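Local coordinates for protein mevalonate kinase (Staphylococcus aureus, PDB 2X7I) that probably catalyses the ATP-dependent phosphorylation of mevalonate to 5-phosphomevalonate, as a kinase of the GHMP family, at residues A[15-20]-A[30-35]; A[41-46]-A[109-114]; A[55-60]-A[88-93]; A[153-158]-A[167-172]. All blocks are in the same frame, centred on the assembly; numbering follows the deposited sequence.

Contact 1 of 4, residues A[15-20]-A[30-35]; sequences IILIGE and IAVPFN
Ile15 and Val32 face each other as an antiparallel hydrogen-bonded pair. Ile15 N gives its hydrogen to Val32 O at 2.9 Å, and Val32 N returns a bond of the same length to Ile15 O. Ile15 O also takes a CA-H...O contact from Ala31. Where segment 15-20 turns at Leu17 and Ile18, Leu17 N still reaches Ile30 O at 2.8 Å, with a bent N-H...O angle of 135°. Ile30 N bonds to Ile18 O.

The apolar contacts fall on two faces of the sheet. On one, the CD1 tip of Ile16 presses on Ala31 CB at 3.5 Å. Helix 145-153 lies against Ala31 there, through Ile146 and Thr150. On the other face, Ile15 CD1 sits over one face of the Phe34 ring, 4.1 Å from its centroid and offset toward the rim, a CH-pi contact. Phe34 CG, anti to its backbone N (chi1 179°), lies against Ile15 CG1. Trp302 meets the same ring edge-to-face. Leu17 crosses Val32 at about a right angle, with CD1 4.0 Å from Val32 CG1. Strand 175-180 packs on this face through Met176 and Val178. The arrangement is a buried antiparallel strand pair of the GHMP kinase N-terminal domain.

Contact 2 of 4, residues A[41-46]-A[109-114]; sequences VLIEAL and VAFVRA
Ala110 meets Val41 first: its CB lies 3.7 Å from Val41 CG2. Val41 CG2 is anti to its own carbonyl carbon, while CG1 is anti to the backbone N (chi1 173°). CG2 thus reaches Ala110 and the backbone N of Phe111, and CG1 reaches the Phe111 ring and Ala114.

Phe111 comes next. Its CG is anti to the backbone N (chi1 -177°), and its side chain crosses that of Val41 obliquely. CD1 is 4.0 Å from Val41 CG1, and CE1 is 4.1 Å from Ile43 CD1. Here helix 103-119 packs on a face of the N-terminal-domain sheet of the GHMP kinase fold. The segment axes approach to 7.7 Å and their directions differ by 32°, so the helix runs roughly with strand 29-45. Neighbouring strands hold that strand on both edges: Val41 and Ile43 bond to Gly9 and Gly7 of strand 6-16, and Leu42 and Glu44 to Thr90 and Ala88 of strand 87-93.

One turn on from Ala110, Ala114 points its CB at the strand. The methyl lies 3.7 Å from Val41 CG1 and equally close to Val41 O. Ile43 CG1 flanks it at 3.9 Å.

Contact 3 of 4, residues A[55-60]-A[88-93]; sequences KSDVYD and AVTIQT
The Tyr59 ring meets Thr93 O at its edge, near the ring plane. The side chain of Gln92 approaches the same ring obliquely, and the ring and amide planes stand 42° apart. Gln92 CB is 3.8 Å from Tyr59 CE2. Beyond it, Tyr59 OH makes a weak hydrogen bond to Gln92 OE1 at 2.7 Å.

The Asp57 carboxylate lies beside Gln92, both side chains pointing the same way. Their planar groups are turned 74° from each other. Asp57 OD2 touches Gln92 CG and Thr90 CG2, each at 3.7 Å.

The backbones form a parallel ladder in which Lys55, Ser56, Asp57 and Val58 pair with Thr90, Ile91, Gln92 and Thr93. This joins the two strands of a beta-alpha-beta unit, with helix 70-80 in the crossover. Lys55 N bonds to Val89 O, and Ile91 N to Lys55 O. Asp57 N then meets Ile91 O at 2.8 Å in a nearly straight bond, 176° at the hydrogen. Thr93 N bonds to Asp57 O, and Tyr59 N carries the ladder on to Thr93 O at 3.2 Å.

On the face with Ser56 and Val58, Ser56 OG touches Ile91 CD1 at 3.7 Å. Val58 CG1 lies alongside Thr93 CG2 at 3.8 Å. Thr93 OG1 bonds to Leu95 N, while Ile91 packs on Val41 of strand 29-45.

Contact 4 of 4, residues A[153-158]-A[167-172]; sequences SGKPVW and LKTLSL
Two waters bridge Gly154 to the 167-172 segment, and both donate to the same acceptor, Gly154 O. The first accepts from Leu170 N at 2.8 Å, so it links the two backbones. The second lies 2.6 Å from Thr169 OG1 and takes a weak bond from Lys155 NZ. The lysine chain bends at its end (chi4 47°), which turns NZ toward this water. Gly154 is the first residue to leave helix 145-153 and has positive phi. Just before it, Ser153 OG accepts from Lys155 N, an ST turn, and also bonds to Gln149 O.

One direct hydrogen bond joins the segments. Leu167 N reaches Pro156 O at 2.8 Å, tilted 26° from the carbonyl plane. Leu167 O lies against the aliphatic part of Lys155, with CB at 3.3 Å.

The Pro156 ring is wedged against the second segment. Its CD approaches Lys168 O at 3.1 Å, its CB meets Leu167 CD1, and its CG meets Leu170 CD1 at 4.2 Å. Pro156 and Leu167 cross at about a right angle. The other branch of Leu167, CD2, comes obliquely to the Trp158 indole at CE3, also 4.2 Å away. The indole NE1 bonds to Gln160 OE1, and His163 packs edge-to-face with the rings.

Pro156 and Leu170 also touch Val32, while Trp158 and Leu170 reach helix 203-222. The arrangement continues the beta-hairpin of strands 157-160 and 163-166 past its open end, where the flanking chain closes on itself.

In the fold
From the N terminus, strand 6-16 turns back into strand 29-45, and contact 1 closes that short loop. The same long strand runs on to contact 2, which closes a far larger loop by packing it on helix 103-119. Contact 3 lies wholly within that loop and joins strands 53-58 and 87-93. The two touch through the backbone bonds between strands 29-45 and 87-93. Contact 4 comes later and closes the ends of hairpin 157-166. It touches contact 1, since Val157 N meets Ala31 O. Contacts 3 and 4 lie on opposite sides of the chain's centre, about 28 Å apart between centres, yet reach one sheet.

Contact 1 of 4, residues A[15-20]-A[30-35]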
loop_
_atom_site.group_PDB
_atom_site.type_symbol
_atom_site.label_atom_id
_atom_site.label_comp_id
_atom_site.label_asym_id
_atom_site.label_seq_id
_atom_site.Cartn_x
_atom_site.Cartn_y
_atom_site.Cartn_z
ATOM N N ILE A 15 1.725 -2.585 2.182
ATOM C CA ILE A 15 0.752 -2.930 3.220
ATOM C C ILE A 15 1.410 -2.904 4.584
ATOM O O ILE A 15 2.528 -3.377 4.751
ATOM C CB ILE A 15 0.110 -4.324 2.987
ATOM C CG1 ILE A 15 -0.512 -4.387 1.589
ATOM C CG2 ILE A 15 -0.938 -4.622 4.073
ATOM C CD1 ILE A 15 -1.805 -5.177 1.500
ATOM N N ILE A 16 0.717 -2.309 5.552
ATOM C CA ILE A 16 1.089 -2.425 6.949
ATOM C C ILE A 16 0.419 -3.704 7.416
ATOM O O ILE A 16 -0.793 -3.732 7.631
ATOM C CB ILE A 16 0.592 -1.223 7.790
ATOM C CG1 ILE A 16 1.123 0.114 7.243
ATOM C CG2 ILE A 16 1.012 -1.384 9.238
ATOM C CD1 ILE A 16 2.640 0.218 7.187
ATOM N N LEU A 17 1.197 -4.779 7.520
ATOM C CA LEU A 17 0.668 -6.064 7.964
ATOM C C LEU A 17 0.112 -5.961 9.377
ATOM O O LEU A 17 -0.982 -6.450 9.661
ATOM C CB LEU A 17 1.760 -7.126 7.935
ATOM C CG LEU A 17 2.189 -7.655 6.565
ATOM C CD1 LEU A 17 3.197 -8.773 6.785
ATOM C CD2 LEU A 17 1.016 -8.157 5.746
ATOM N N ILE A 18 0.890 -5.327 10.255
ATOM C CA ILE A 18 0.508 -5.097 11.645
ATOM C C ILE A 18 1.030 -3.722 11.999
ATOM O O ILE A 18 2.163 -3.379 11.649
ATOM C CB ILE A 18 1.160 -6.096 12.607
ATOM C CG1 ILE A 18 0.999 -7.526 12.120
ATOM C CG2 ILE A 18 0.570 -5.978 14.006
ATOM C CD1 ILE A 18 2.115 -8.441 12.612
ATOM N N GLY A 19 0.209 -2.944 12.695
ATOM C CA GLY A 19 0.566 -1.583 13.072
ATOM C C GLY A 19 -0.504 -0.606 12.646
ATOM O O GLY A 19 -1.378 -0.945 11.848
ATOM N N GLU A 20 -0.434 0.606 13.183
ATOM C CA GLU A 20 -1.435 1.624 12.907
ATOM C C GLU A 20 -1.294 2.254 11.527
ATOM O O GLU A 20 -0.273 2.138 10.863
ATOM C CB GLU A 20 -1.451 2.710 14.005
ATOM C CG GLU A 20 -0.223 3.621 14.077
ATOM C CD GLU A 20 -0.078 4.304 15.447
ATOM O OE1 GLU A 20 -0.801 5.295 15.712
ATOM O OE2 GLU A 20 0.749 3.826 16.259
ATOM N N ILE A 30 4.906 -3.297 10.935
ATOM C CA ILE A 30 5.596 -4.052 9.905
ATOM C C ILE A 30 4.960 -3.771 8.543
ATOM O O ILE A 30 3.824 -4.163 8.282
ATOM C CB ILE A 30 5.581 -5.562 10.195
ATOM C CG1 ILE A 30 6.387 -5.847 11.468
ATOM C CG2 ILE A 30 6.127 -6.333 8.989
ATOM C CD1 ILE A 30 7.156 -7.140 11.452
ATOM N N ALA A 31 5.712 -3.085 7.685
ATOM C CA ALA A 31 5.272 -2.776 6.332
ATOM C C ALA A 31 6.009 -3.685 5.351
ATOM O O ALA A 31 7.173 -4.027 5.574
ATOM C CB ALA A 31 5.551 -1.336 6.017
ATOM N N VAL A 32 5.329 -4.083 4.278
ATOM C CA VAL A 32 5.939 -4.880 3.216
ATOM C C VAL A 32 5.464 -4.360 1.870
ATOM O O VAL A 32 4.380 -3.771 1.792
ATOM C CB VAL A 32 5.568 -6.396 3.310
ATOM C CG1 VAL A 32 6.052 -6.984 4.611
ATOM C CG2 VAL A 32 4.061 -6.603 3.138
ATOM N N PRO A 33 6.250 -4.596 0.805
ATOM C CA PRO A 33 5.815 -4.218 -0.534
ATOM C C PRO A 33 4.509 -4.903 -0.909
ATOM O O PRO A 33 4.305 -6.053 -0.551
ATOM C CB PRO A 33 6.951 -4.724 -1.438
ATOM C CG PRO A 33 8.104 -4.928 -0.564
ATOM C CD PRO A 33 7.567 -5.259 0.784
ATOM N N PHE A 34 3.632 -4.187 -1.604
ATOM C CA PHE A 34 2.385 -4.760 -2.108
ATOM C C PHE A 34 2.523 -4.896 -3.624
ATOM O O PHE A 34 2.138 -4.012 -4.384
ATOM C CB PHE A 34 1.214 -3.857 -1.704
ATOM C CG PHE A 34 -0.145 -4.325 -2.178
ATOM C CD1 PHE A 34 -0.503 -5.655 -2.142
ATOM C CD2 PHE A 34 -1.084 -3.399 -2.624
ATOM C CE1 PHE A 34 -1.755 -6.063 -2.556
ATOM C CE2 PHE A 34 -2.339 -3.799 -3.031
ATOM C CZ PHE A 34 -2.674 -5.138 -3.000
ATOM N N ASN A 35 3.086 -6.019 -4.044
ATOM C CA ASN A 35 3.444 -6.256 -5.449
ATOM C C ASN A 35 2.250 -6.370 -6.388
ATOM O O ASN A 35 2.408 -6.219 -7.594
ATOM C CB ASN A 35 4.294 -7.520 -5.579
ATOM C CG ASN A 35 5.592 -7.434 -4.804
ATOM O OD1 ASN A 35 6.395 -6.522 -5.015
ATOM N ND2 ASN A 35 5.813 -8.388 -3.907
#

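Contact 2 of 4, residues A[41-46]-A[109-114]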
loop_
_atom_site.group_PDB
_atom_site.type_symbol
_atom_site.label_atom_id
_atom_site.label_comp_id
_atom_site.label_asym_id
_atom_site.label_seq_id
_atom_site.Cartn_x
_atom_site.Cartn_y
_atom_site.Cartn_z
ATOM N N VAL A 41 3.589 5.584 -14.506
ATOM C CA VAL A 41 3.591 6.947 -15.034
ATOM C C VAL A 41 4.384 7.011 -16.342
ATOM O O VAL A 41 5.492 6.481 -16.435
ATOM C CB VAL A 41 4.168 7.968 -14.007
ATOM C CG1 VAL A 41 4.319 9.361 -14.642
ATOM C CG2 VAL A 41 3.285 8.020 -12.752
ATOM N N LEU A 42 3.799 7.655 -17.348
ATOM C CA LEU A 42 4.466 7.914 -18.621
ATOM C C LEU A 42 4.476 9.421 -18.884
ATOM O O LEU A 42 3.446 10.079 -18.767
ATOM C CB LEU A 42 3.748 7.181 -19.758
ATOM C CG LEU A 42 4.245 7.458 -21.180
ATOM C CD1 LEU A 42 5.691 6.996 -21.380
ATOM C CD2 LEU A 42 3.321 6.801 -22.210
ATOM N N ILE A 43 5.646 9.951 -19.236
ATOM C CA ILE A 43 5.813 11.360 -19.587
ATOM C C ILE A 43 6.339 11.424 -21.012
ATOM O O ILE A 43 7.433 10.930 -21.279
ATOM C CB ILE A 43 6.823 12.073 -18.650
ATOM C CG1 ILE A 43 6.506 11.763 -17.180
ATOM C CG2 ILE A 43 6.830 13.578 -18.926
ATOM C CD1 ILE A 43 7.327 12.554 -16.169
ATOM N N GLU A 44 5.562 12.025 -21.913
ATOM C CA GLU A 44 5.913 12.115 -23.333
ATOM C C GLU A 44 6.010 13.549 -23.834
ATOM O O GLU A 44 5.021 14.281 -23.801
ATOM C CB GLU A 44 4.843 11.430 -24.184
ATOM C CG GLU A 44 4.697 9.939 -23.967
ATOM C CD GLU A 44 3.541 9.362 -24.771
ATOM O OE1 GLU A 44 2.373 9.517 -24.320
ATOM O OE2 GLU A 44 3.804 8.768 -25.841
ATOM N N ALA A 45 7.181 13.934 -24.331
ATOM C CA ALA A 45 7.315 15.168 -25.097
ATOM C C ALA A 45 6.575 15.003 -26.421
ATOM O O ALA A 45 6.667 13.959 -27.060
ATOM C CB ALA A 45 8.774 15.497 -25.348
ATOM N N LEU A 46 5.816 16.026 -26.798
ATOM C CA LEU A 46 5.085 16.059 -28.075
ATOM C C LEU A 46 5.747 17.093 -28.993
ATOM O O LEU A 46 6.797 17.644 -28.651
ATOM C CB LEU A 46 3.605 16.385 -27.824
ATOM C CG LEU A 46 2.668 15.228 -27.433
ATOM C CD1 LEU A 46 3.417 14.042 -26.845
ATOM C CD2 LEU A 46 1.620 15.743 -26.444
ATOM N N VAL A 109 6.805 7.730 -6.175
ATOM C CA VAL A 109 7.942 6.917 -6.618
ATOM C C VAL A 109 7.906 6.701 -8.146
ATOM O O VAL A 109 8.939 6.809 -8.811
ATOM C CB VAL A 109 7.986 5.567 -5.872
ATOM C CG1 VAL A 109 9.045 4.626 -6.469
ATOM C CG2 VAL A 109 8.260 5.808 -4.381
ATOM N N ALA A 110 6.718 6.415 -8.683
ATOM C CA ALA A 110 6.518 6.236 -10.113
ATOM C C ALA A 110 6.800 7.524 -10.878
ATOM O O ALA A 110 7.488 7.514 -11.907
ATOM C CB ALA A 110 5.114 5.768 -10.384
ATOM N N PHE A 111 6.277 8.636 -10.377
ATOM C CA PHE A 111 6.465 9.913 -11.049
ATOM C C PHE A 111 7.939 10.347 -11.085
ATOM O O PHE A 111 8.413 10.871 -12.108
ATOM C CB PHE A 111 5.617 11.014 -10.423
ATOM C CG PHE A 111 5.730 12.309 -11.141
ATOM C CD1 PHE A 111 4.966 12.553 -12.268
ATOM C CD2 PHE A 111 6.641 13.259 -10.739
ATOM C CE1 PHE A 111 5.100 13.741 -12.970
ATOM C CE2 PHE A 111 6.778 14.442 -11.435
ATOM C CZ PHE A 111 6.008 14.687 -12.547
ATOM N N VAL A 112 8.649 10.144 -9.976
ATOM C CA VAL A 112 10.059 10.522 -9.895
ATOM C C VAL A 112 10.905 9.657 -10.825
ATOM O O VAL A 112 11.767 10.168 -11.518
ATOM C CB VAL A 112 10.615 10.420 -8.467
ATOM C CG1 VAL A 112 12.148 10.547 -8.490
ATOM C CG2 VAL A 112 9.994 11.487 -7.578
ATOM N N ARG A 113 10.654 8.354 -10.825
ATOM C CA ARG A 113 11.294 7.444 -11.757
ATOM C C ARG A 113 11.086 7.883 -13.221
ATOM O O ARG A 113 12.049 8.044 -13.966
ATOM C CB ARG A 113 10.772 6.023 -11.542
ATOM C CG ARG A 113 11.413 5.340 -10.350
ATOM C CD ARG A 113 10.752 4.011 -9.992
ATOM N NE ARG A 113 11.563 3.290 -9.010
ATOM C CZ ARG A 113 11.140 2.294 -8.234
ATOM N NH1 ARG A 113 9.887 1.852 -8.295
ATOM N NH2 ARG A 113 11.987 1.733 -7.387
ATOM N N ALA A 114 9.826 8.083 -13.608
ATOM C CA ALA A 114 9.477 8.574 -14.934
ATOM C C ALA A 114 10.213 9.867 -15.274
ATOM O O ALA A 114 10.685 10.043 -16.405
ATOM C CB ALA A 114 7.970 8.795 -15.027
#

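Contact 3 of 4, residues A[55-60]-A[88-93]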
loop_
_atom_site.group_PDB
_atom_site.type_symbol
_atom_site.label_atom_id
_atom_site.label_comp_id
_atom_site.label_asym_id
_atom_site.label_seq_id
_atom_site.Cartn_x
_atom_site.Cartn_y
_atom_site.Cartn_z
ATOM N N LYS A 55 -3.450 12.770 -17.961
ATOM C CA LYS A 55 -4.529 11.792 -17.999
ATOM C C LYS A 55 -4.367 10.796 -16.861
ATOM O O LYS A 55 -3.306 10.221 -16.697
ATOM C CB LYS A 55 -4.525 11.058 -19.331
ATOM C CG LYS A 55 -5.747 10.156 -19.547
ATOM C CD LYS A 55 -5.667 9.382 -20.851
ATOM C CE LYS A 55 -6.985 8.680 -21.150
ATOM N NZ LYS A 55 -7.007 8.054 -22.503
ATOM N N SER A 56 -5.417 10.617 -16.061
ATOM C CA SER A 56 -5.409 9.640 -14.972
ATOM C C SER A 56 -6.368 8.523 -15.293
ATOM O O SER A 56 -7.563 8.765 -15.408
ATOM C CB SER A 56 -5.833 10.282 -13.662
ATOM O OG SER A 56 -4.768 11.003 -13.099
ATOM N N ASP A 57 -5.835 7.310 -15.445
ATOM C CA ASP A 57 -6.631 6.125 -15.746
ATOM C C ASP A 57 -6.804 5.338 -14.461
ATOM O O ASP A 57 -5.818 5.006 -13.791
ATOM C CB ASP A 57 -5.934 5.218 -16.769
ATOM C CG ASP A 57 -5.611 5.917 -18.084
ATOM O OD1 ASP A 57 -6.329 6.864 -18.482
ATOM O OD2 ASP A 57 -4.630 5.488 -18.733
ATOM N N VAL A 58 -8.046 5.037 -14.107
ATOM C CA VAL A 58 -8.305 4.228 -12.916
ATOM C C VAL A 58 -8.959 2.925 -13.341
ATOM O O VAL A 58 -9.979 2.913 -14.048
ATOM C CB VAL A 58 -9.140 4.971 -11.848
ATOM C CG1 VAL A 58 -8.293 6.047 -11.198
ATOM C CG2 VAL A 58 -10.432 5.555 -12.454
ATOM N N TYR A 59 -8.334 1.829 -12.914
ATOM C CA TYR A 59 -8.718 0.500 -13.349
ATOM C C TYR A 59 -9.698 -0.071 -12.350
ATOM O O TYR A 59 -9.624 0.224 -11.155
ATOM C CB TYR A 59 -7.478 -0.387 -13.542
ATOM C CG TYR A 59 -6.766 -0.047 -14.829
ATOM C CD1 TYR A 59 -6.902 -0.841 -15.963
ATOM C CD2 TYR A 59 -5.998 1.107 -14.931
ATOM C CE1 TYR A 59 -6.263 -0.506 -17.147
ATOM C CE2 TYR A 59 -5.356 1.444 -16.116
ATOM C CZ TYR A 59 -5.490 0.640 -17.210
ATOM O OH TYR A 59 -4.853 0.996 -18.377
ATOM N N ASP A 60 -10.633 -0.863 -12.864
ATOM C CA ASP A 60 -11.796 -1.298 -12.109
ATOM C C ASP A 60 -12.725 -0.098 -11.824
ATOM O O ASP A 60 -12.528 0.989 -12.389
ATOM C CB ASP A 60 -11.368 -2.026 -10.836
ATOM C CG ASP A 60 -12.429 -2.965 -10.335
ATOM O OD1 ASP A 60 -12.340 -4.195 -10.594
ATOM O OD2 ASP A 60 -13.382 -2.443 -9.712
ATOM N N ALA A 88 2.594 15.164 -22.576
ATOM C CA ALA A 88 1.452 14.314 -22.271
ATOM C C ALA A 88 1.868 13.405 -21.128
ATOM O O ALA A 88 2.801 12.633 -21.265
ATOM C CB ALA A 88 1.031 13.493 -23.485
ATOM N N VAL A 89 1.187 13.544 -19.993
ATOM C CA VAL A 89 1.460 12.745 -18.804
ATOM C C VAL A 89 0.294 11.793 -18.569
ATOM O O VAL A 89 -0.867 12.205 -18.568
ATOM C CB VAL A 89 1.664 13.623 -17.569
ATOM C CG1 VAL A 89 1.927 12.757 -16.343
ATOM C CG2 VAL A 89 2.817 14.595 -17.799
ATOM N N THR A 90 0.623 10.519 -18.387
ATOM C CA THR A 90 -0.359 9.458 -18.181
ATOM C C THR A 90 -0.005 8.718 -16.887
ATOM O O THR A 90 1.153 8.370 -16.660
ATOM C CB THR A 90 -0.386 8.475 -19.372
ATOM O OG1 THR A 90 -0.666 9.186 -20.591
ATOM C CG2 THR A 90 -1.456 7.410 -19.172
ATOM N N ILE A 91 -1.001 8.538 -16.025
ATOM C CA ILE A 91 -0.856 7.825 -14.761
ATOM C C ILE A 91 -1.896 6.719 -14.789
ATOM O O ILE A 91 -3.060 6.985 -15.062
ATOM C CB ILE A 91 -1.136 8.746 -13.530
ATOM C CG1 ILE A 91 -0.263 9.995 -13.570
ATOM C CG2 ILE A 91 -0.867 8.012 -12.207
ATOM C CD1 ILE A 91 -1.046 11.287 -13.393
ATOM N N GLN A 92 -1.475 5.482 -14.554
ATOM C CA GLN A 92 -2.405 4.362 -14.440
ATOM C C GLN A 92 -2.308 3.808 -13.029
ATOM O O GLN A 92 -1.214 3.584 -12.543
ATOM C CB GLN A 92 -2.062 3.246 -15.433
ATOM C CG GLN A 92 -2.024 3.646 -16.897
ATOM C CD GLN A 92 -1.491 2.530 -17.778
ATOM O OE1 GLN A 92 -2.189 1.556 -18.054
ATOM N NE2 GLN A 92 -0.245 2.659 -18.209
ATOM N N THR A 93 -3.444 3.598 -12.367
ATOM C CA THR A 93 -3.427 3.005 -11.034
ATOM C C THR A 93 -4.405 1.854 -10.816
ATOM O O THR A 93 -5.564 1.886 -11.234
ATOM C CB THR A 93 -3.641 4.039 -9.903
ATOM O OG1 THR A 93 -3.762 3.337 -8.659
ATOM C CG2 THR A 93 -4.892 4.886 -10.122
#

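Contact 4 of 4, residues A[153-158]-A[167-172]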
loop_
_atom_site.group_PDB
_atom_site.type_symbol
_atom_site.label_atom_id
_atom_site.label_comp_id
_atom_site.label_asym_id
_atom_site.label_seq_id
_atom_site.Cartn_x
_atom_site.Cartn_y
_atom_site.Cartn_z
ATOM N N SER A 153 13.070 0.246 -1.489
ATOM C CA SER A 153 13.939 -0.895 -1.167
ATOM C C SER A 153 13.392 -2.241 -1.646
ATOM O O SER A 153 14.150 -3.165 -1.888
ATOM C CB SER A 153 14.176 -0.976 0.342
ATOM O OG SER A 153 12.972 -1.302 1.043
ATOM N N GLY A 154 12.075 -2.363 -1.761
ATOM C CA GLY A 154 11.448 -3.656 -2.055
ATOM C C GLY A 154 11.606 -4.660 -0.915
ATOM O O GLY A 154 11.532 -5.878 -1.126
ATOM N N LYS A 155 11.826 -4.146 0.293
ATOM C CA LYS A 155 12.041 -4.982 1.470
ATOM C C LYS A 155 11.086 -4.593 2.605
ATOM O O LYS A 155 10.578 -3.458 2.630
ATOM C CB LYS A 155 13.483 -4.843 1.924
ATOM C CG LYS A 155 14.486 -5.454 0.953
ATOM C CD LYS A 155 15.874 -4.849 1.137
ATOM C CE LYS A 155 16.928 -5.597 0.325
ATOM N NZ LYS A 155 16.466 -5.832 -1.076
ATOM N N PRO A 156 10.829 -5.528 3.547
ATOM C CA PRO A 156 10.012 -5.158 4.692
ATOM C C PRO A 156 10.731 -4.146 5.575
ATOM O O PRO A 156 11.950 -4.178 5.663
ATOM C CB PRO A 156 9.811 -6.489 5.445
ATOM C CG PRO A 156 10.229 -7.550 4.536
ATOM C CD PRO A 156 11.245 -6.937 3.620
ATOM N N VAL A 157 9.973 -3.249 6.194
ATOM C CA VAL A 157 10.497 -2.288 7.156
ATOM C C VAL A 157 9.792 -2.514 8.493
ATOM O O VAL A 157 8.571 -2.609 8.545
ATOM C CB VAL A 157 10.249 -0.838 6.703
ATOM C CG1 VAL A 157 10.632 0.146 7.817
ATOM C CG2 VAL A 157 11.009 -0.540 5.412
ATOM N N TRP A 158 10.580 -2.601 9.558
ATOM C CA TRP A 158 10.102 -2.949 10.882
ATOM C C TRP A 158 10.393 -1.777 11.811
ATOM O O TRP A 158 11.554 -1.379 11.938
ATOM C CB TRP A 158 10.823 -4.223 11.354
ATOM C CG TRP A 158 10.719 -4.515 12.829
ATOM C CD1 TRP A 158 9.607 -4.401 13.612
ATOM C CD2 TRP A 158 11.769 -4.989 13.687
ATOM N NE1 TRP A 158 9.904 -4.758 14.912
ATOM C CE2 TRP A 158 11.223 -5.118 14.983
ATOM C CE3 TRP A 158 13.120 -5.300 13.490
ATOM C CZ2 TRP A 158 11.981 -5.566 16.079
ATOM C CZ3 TRP A 158 13.877 -5.737 14.580
ATOM C CH2 TRP A 158 13.302 -5.869 15.858
ATOM N N LEU A 167 14.378 -5.174 6.706
ATOM C CA LEU A 167 14.649 -6.613 6.738
ATOM C C LEU A 167 15.086 -7.106 5.354
ATOM O O LEU A 167 15.170 -6.323 4.403
ATOM C CB LEU A 167 13.408 -7.376 7.217
ATOM C CG LEU A 167 12.745 -6.894 8.522
ATOM C CD1 LEU A 167 11.549 -7.768 8.879
ATOM C CD2 LEU A 167 13.739 -6.855 9.686
ATOM N N LYS A 168 15.374 -8.397 5.248
ATOM C CA LYS A 168 15.672 -9.010 3.956
ATOM C C LYS A 168 14.370 -9.247 3.194
ATOM O O LYS A 168 13.289 -9.206 3.786
ATOM C CB LYS A 168 16.444 -10.317 4.154
ATOM C CG LYS A 168 17.850 -10.085 4.679
ATOM C CD LYS A 168 18.365 -11.226 5.563
ATOM C CE LYS A 168 19.293 -12.153 4.826
ATOM N NZ LYS A 168 19.937 -13.117 5.760
ATOM N N THR A 169 14.476 -9.485 1.884
ATOM C CA THR A 169 13.302 -9.674 1.017
ATOM C C THR A 169 12.274 -10.632 1.631
ATOM O O THR A 169 12.636 -11.637 2.229
ATOM C CB THR A 169 13.716 -10.198 -0.391
ATOM O OG1 THR A 169 14.333 -9.140 -1.130
ATOM C CG2 THR A 169 12.506 -10.695 -1.184
ATOM N N LEU A 170 10.995 -10.314 1.476
ATOM C CA LEU A 170 9.933 -11.119 2.075
ATOM C C LEU A 170 9.872 -12.510 1.449
ATOM O O LEU A 170 9.817 -12.665 0.225
ATOM C CB LEU A 170 8.567 -10.425 1.957
ATOM C CG LEU A 170 7.464 -11.027 2.851
ATOM C CD1 LEU A 170 7.847 -10.964 4.327
ATOM C CD2 LEU A 170 6.125 -10.350 2.616
ATOM N N SER A 171 9.907 -13.521 2.307
ATOM C CA SER A 171 9.802 -14.896 1.873
ATOM C C SER A 171 8.995 -15.693 2.885
ATOM O O SER A 171 9.527 -16.181 3.883
ATOM C CB SER A 171 11.185 -15.501 1.690
ATOM O OG SER A 171 11.083 -16.764 1.056
ATOM N N LEU A 172 7.698 -15.794 2.622
ATOM C CA LEU A 172 6.807 -16.653 3.387
ATOM C C LEU A 172 6.106 -17.563 2.393
ATOM O O LEU A 172 5.631 -17.105 1.344
ATOM C CB LEU A 172 5.794 -15.822 4.181
ATOM C CG LEU A 172 6.423 -14.896 5.238
ATOM C CD1 LEU A 172 5.440 -13.864 5.776
ATOM C CD2 LEU A 172 6.985 -15.726 6.375
HETATM O O HOH W 1 10.238 -7.871 0.454
HETATM O O HOH W 2 13.809 -7.093 -2.728
#